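PDB 4DWD: mandelate racemase/muconate lactonizing enzyme, C-terminal domain protein from Paracoccus denitrificans, which binds magnesium and belongs to the mandelate racemase/muconate lactonizing branch of the enolase superfamily, probably acting as a hydro-lyase. Local coordinates for residues V8-G16 with L364-T372. Sequence-based numbering, arbitrary orientation.
Sequences VEALSVAMG and LASRATEIT
Arg367, at the end of helix 361-367, reaches along the end of strand 5-14 and grips two backbone carbonyls. Arg367 NH1 meets Gly16 O at 2.8 Å on a lone pair, while NH2 reaches the same oxygen by a longer, bent bond from above the carbonyl plane; NH1 also takes Ala14 O, from above that carbonyl's plane. Both oxygens lie near the guanidinium plane, evidence that the bonds fix its rotation. The chain, extended from CG to NE, lies across Ala14 O, with Arg367 CD 3.3 Å from Ala14 O, and Glu363 forms a salt bridge with NE. A leucine here would probably leave Ala14 O and Gly16 O without these donors and Glu363 without this charged partner, so that the segment at Gly16 would be less firmly held.

Beyond it, strands 8-14 and 368-372 pair antiparallel: Ser12 and Thr369 exchange two backbone bonds (N-H...O 166° and 174°), and Ala14 N meets Arg367 O. On one face Val13 is the bump: CG1 anti to the backbone N (chi1 -178°) puts Val13 CG2 in a hollow between Leu364 CD1, at 3.8 Å, and Ala368 CB, at 4.0 Å. Farther along, Leu11 CD2 rests 4.1 Å from Glu370 CG. On the other face the small Ala10 sits beside Ile371, CB to CB 4.2 Å. Ile371 N bonds Ala10 O at 2.9 Å; on the return side Ala10 N and Ile371 O share a water, which also donates to Glu370 OE2.

Strand 368-372 thus returns to the N-terminal domain's antiparallel sheet, between 5-14 and 375-377. Helix 49-63 meets the Ser12 and Ile371 face, while Phe27 of strand 24-32 and Val335 pack on Val13.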
loop_
_atom_site.group_PDB
_atom_site.type_symbol
_atom_site.label_atom_id
_atom_site.label_comp_id
_atom_site.label_asym_id
_atom_site.label_seq_id
_atom_site.Cartn_x
_atom_site.Cartn_y
_atom_site.Cartn_z
ATOM N N VAL B 8 38.981 -24.925 -20.785
ATOM C CA VAL B 8 37.823 -24.090 -21.084
ATOM C C VAL B 8 38.229 -23.142 -22.209
ATOM O O VAL B 8 39.195 -22.386 -22.075
ATOM C CB VAL B 8 37.352 -23.286 -19.848
ATOM C CG1 VAL B 8 36.193 -22.367 -20.223
ATOM C CG2 VAL B 8 36.958 -24.208 -18.699
ATOM N N GLU B 9 37.513 -23.203 -23.330
ATOM C CA GLU B 9 37.811 -22.360 -24.490
ATOM C C GLU B 9 36.659 -21.422 -24.789
ATOM O O GLU B 9 35.494 -21.833 -24.770
ATOM C CB GLU B 9 38.017 -23.205 -25.735
ATOM C CG GLU B 9 39.263 -24.052 -25.747
ATOM C CD GLU B 9 39.198 -25.018 -26.900
ATOM O OE1 GLU B 9 39.475 -24.612 -28.044
ATOM O OE2 GLU B 9 38.817 -26.167 -26.671
ATOM N N ALA B 10 36.999 -20.176 -25.101
ATOM C CA ALA B 10 36.020 -19.161 -25.492
ATOM C C ALA B 10 36.174 -18.902 -26.991
ATOM O O ALA B 10 37.248 -18.501 -27.443
ATOM C CB ALA B 10 36.250 -17.875 -24.699
ATOM N N LEU B 11 35.107 -19.137 -27.755
ATOM C CA LEU B 11 35.169 -19.144 -29.215
ATOM C C LEU B 11 34.164 -18.179 -29.843
ATOM O O LEU B 11 32.962 -18.245 -29.576
ATOM C CB LEU B 11 34.881 -20.560 -29.731
ATOM C CG LEU B 11 35.780 -21.699 -29.232
ATOM C CD1 LEU B 11 35.279 -23.031 -29.761
ATOM C CD2 LEU B 11 37.238 -21.467 -29.608
ATOM N N SER B 12 34.675 -17.285 -30.689
ATOM C CA SER B 12 33.848 -16.412 -31.507
ATOM C C SER B 12 33.751 -17.079 -32.877
ATOM O O SER B 12 34.778 -17.300 -33.535
ATOM C CB SER B 12 34.482 -15.021 -31.615
ATOM O OG SER B 12 33.820 -14.213 -32.577
ATOM N N VAL B 13 32.531 -17.410 -33.294
ATOM C CA VAL B 13 32.316 -18.262 -34.468
ATOM C C VAL B 13 31.447 -17.586 -35.530
ATOM O O VAL B 13 30.341 -17.120 -35.236
ATOM C CB VAL B 13 31.690 -19.613 -34.042
ATOM C CG1 VAL B 13 31.491 -20.542 -35.238
ATOM C CG2 VAL B 13 32.559 -20.294 -32.984
ATOM N N ALA B 14 31.959 -17.530 -36.761
ATOM C CA ALA B 14 31.217 -17.035 -37.918
ATOM C C ALA B 14 30.137 -18.045 -38.293
ATOM O O ALA B 14 30.437 -19.220 -38.508
ATOM C CB ALA B 14 32.166 -16.795 -39.087
HETATM N N MSE B 15 28.883 -17.593 -38.361
HETATM C CA MSE B 15 27.745 -18.506 -38.558
HETATM C C MSE B 15 27.100 -18.351 -39.914
HETATM O O MSE B 15 26.995 -17.241 -40.443
HETATM C CB MSE B 15 26.702 -18.199 -37.485
HETATM C CG MSE B 15 27.227 -18.501 -36.080
HETATM SE SE MSE B 15 27.328 -20.422 -35.684
HETATM C CE MSE B 15 25.423 -20.753 -35.338
ATOM N N GLY B 16 26.657 -19.474 -40.475
ATOM C CA GLY B 16 25.895 -19.492 -41.731
ATOM C C GLY B 16 26.630 -18.864 -42.896
ATOM O O GLY B 16 27.861 -18.916 -42.968
ATOM N N LEU B 364 33.457 -25.839 -37.621
ATOM C CA LEU B 364 33.720 -25.026 -36.443
ATOM C C LEU B 364 35.140 -24.478 -36.475
ATOM O O LEU B 364 35.342 -23.277 -36.336
ATOM C CB LEU B 364 33.524 -25.842 -35.172
ATOM C CG LEU B 364 33.950 -25.039 -33.943
ATOM C CD1 LEU B 364 32.837 -24.090 -33.540
ATOM C CD2 LEU B 364 34.378 -25.952 -32.817
ATOM N N ALA B 365 36.116 -25.373 -36.643
ATOM C CA ALA B 365 37.525 -24.988 -36.679
ATOM C C ALA B 365 37.777 -23.866 -37.680
ATOM O O ALA B 365 38.453 -22.887 -37.353
ATOM C CB ALA B 365 38.413 -26.191 -36.965
ATOM N N SER B 366 37.199 -23.985 -38.874
ATOM C CA SER B 366 37.422 -23.015 -39.950
ATOM C C SER B 366 36.773 -21.658 -39.695
ATOM O O SER B 366 37.147 -20.666 -40.326
ATOM C CB SER B 366 36.927 -23.573 -41.284
ATOM O OG SER B 366 35.515 -23.540 -41.345
ATOM N N ARG B 367 35.802 -21.624 -38.780
ATOM C CA ARG B 367 35.004 -20.416 -38.516
ATOM C C ARG B 367 35.260 -19.802 -37.139
ATOM O O ARG B 367 34.714 -18.735 -36.816
ATOM C CB ARG B 367 33.507 -20.722 -38.669
ATOM C CG ARG B 367 33.071 -20.991 -40.106
ATOM C CD ARG B 367 31.789 -21.807 -40.135
ATOM N NE ARG B 367 31.257 -21.941 -41.488
ATOM C CZ ARG B 367 30.352 -21.125 -42.027
ATOM N NH1 ARG B 367 29.865 -20.097 -41.334
ATOM N NH2 ARG B 367 29.943 -21.329 -43.275
ATOM N N ALA B 368 36.092 -20.461 -36.340
ATOM C CA ALA B 368 36.284 -20.062 -34.941
ATOM C C ALA B 368 37.536 -19.232 -34.712
ATOM O O ALA B 368 38.620 -19.565 -35.217
ATOM C CB ALA B 368 36.287 -21.281 -34.028
ATOM N N THR B 369 37.367 -18.148 -33.959
ATOM C CA THR B 369 38.486 -17.381 -33.446
ATOM C C THR B 369 38.477 -17.577 -31.941
ATOM O O THR B 369 37.475 -17.291 -31.281
ATOM C CB THR B 369 38.330 -15.886 -33.785
ATOM O OG1 THR B 369 38.377 -15.710 -35.208
ATOM C CG2 THR B 369 39.441 -15.052 -33.151
ATOM N N GLU B 370 39.577 -18.078 -31.395
ATOM C CA GLU B 370 39.664 -18.191 -29.951
ATOM C C GLU B 370 39.934 -16.838 -29.313
ATOM O O GLU B 370 40.787 -16.075 -29.774
ATOM C CB GLU B 370 40.704 -19.215 -29.497
ATOM C CG GLU B 370 40.520 -19.549 -28.017
ATOM C CD GLU B 370 41.536 -20.527 -27.463
ATOM O OE1 GLU B 370 42.438 -20.945 -28.216
ATOM O OE2 GLU B 370 41.437 -20.875 -26.262
ATOM N N ILE B 371 39.194 -16.551 -28.247
ATOM C CA ILE B 371 39.404 -15.356 -27.455
ATOM C C ILE B 371 40.248 -15.792 -26.280
ATOM O O ILE B 371 39.854 -16.663 -25.522
ATOM C CB ILE B 371 38.063 -14.775 -26.966
ATOM C CG1 ILE B 371 37.121 -14.505 -28.152
ATOM C CG2 ILE B 371 38.282 -13.544 -26.086
ATOM C CD1 ILE B 371 37.667 -13.591 -29.229
ATOM N N THR B 372 41.437 -15.224 -26.166
ATOM C CA THR B 372 42.369 -15.673 -25.146
ATOM C C THR B 372 42.738 -14.531 -24.236
ATOM O O THR B 372 42.380 -13.387 -24.491
ATOM C CB THR B 372 43.666 -16.250 -25.755
ATOM O OG1 THR B 372 44.334 -15.229 -26.505
ATOM C CG2 THR B 372 43.379 -17.446 -26.658
HETATM O O HOH W 1 39.774 -19.256 -24.804
#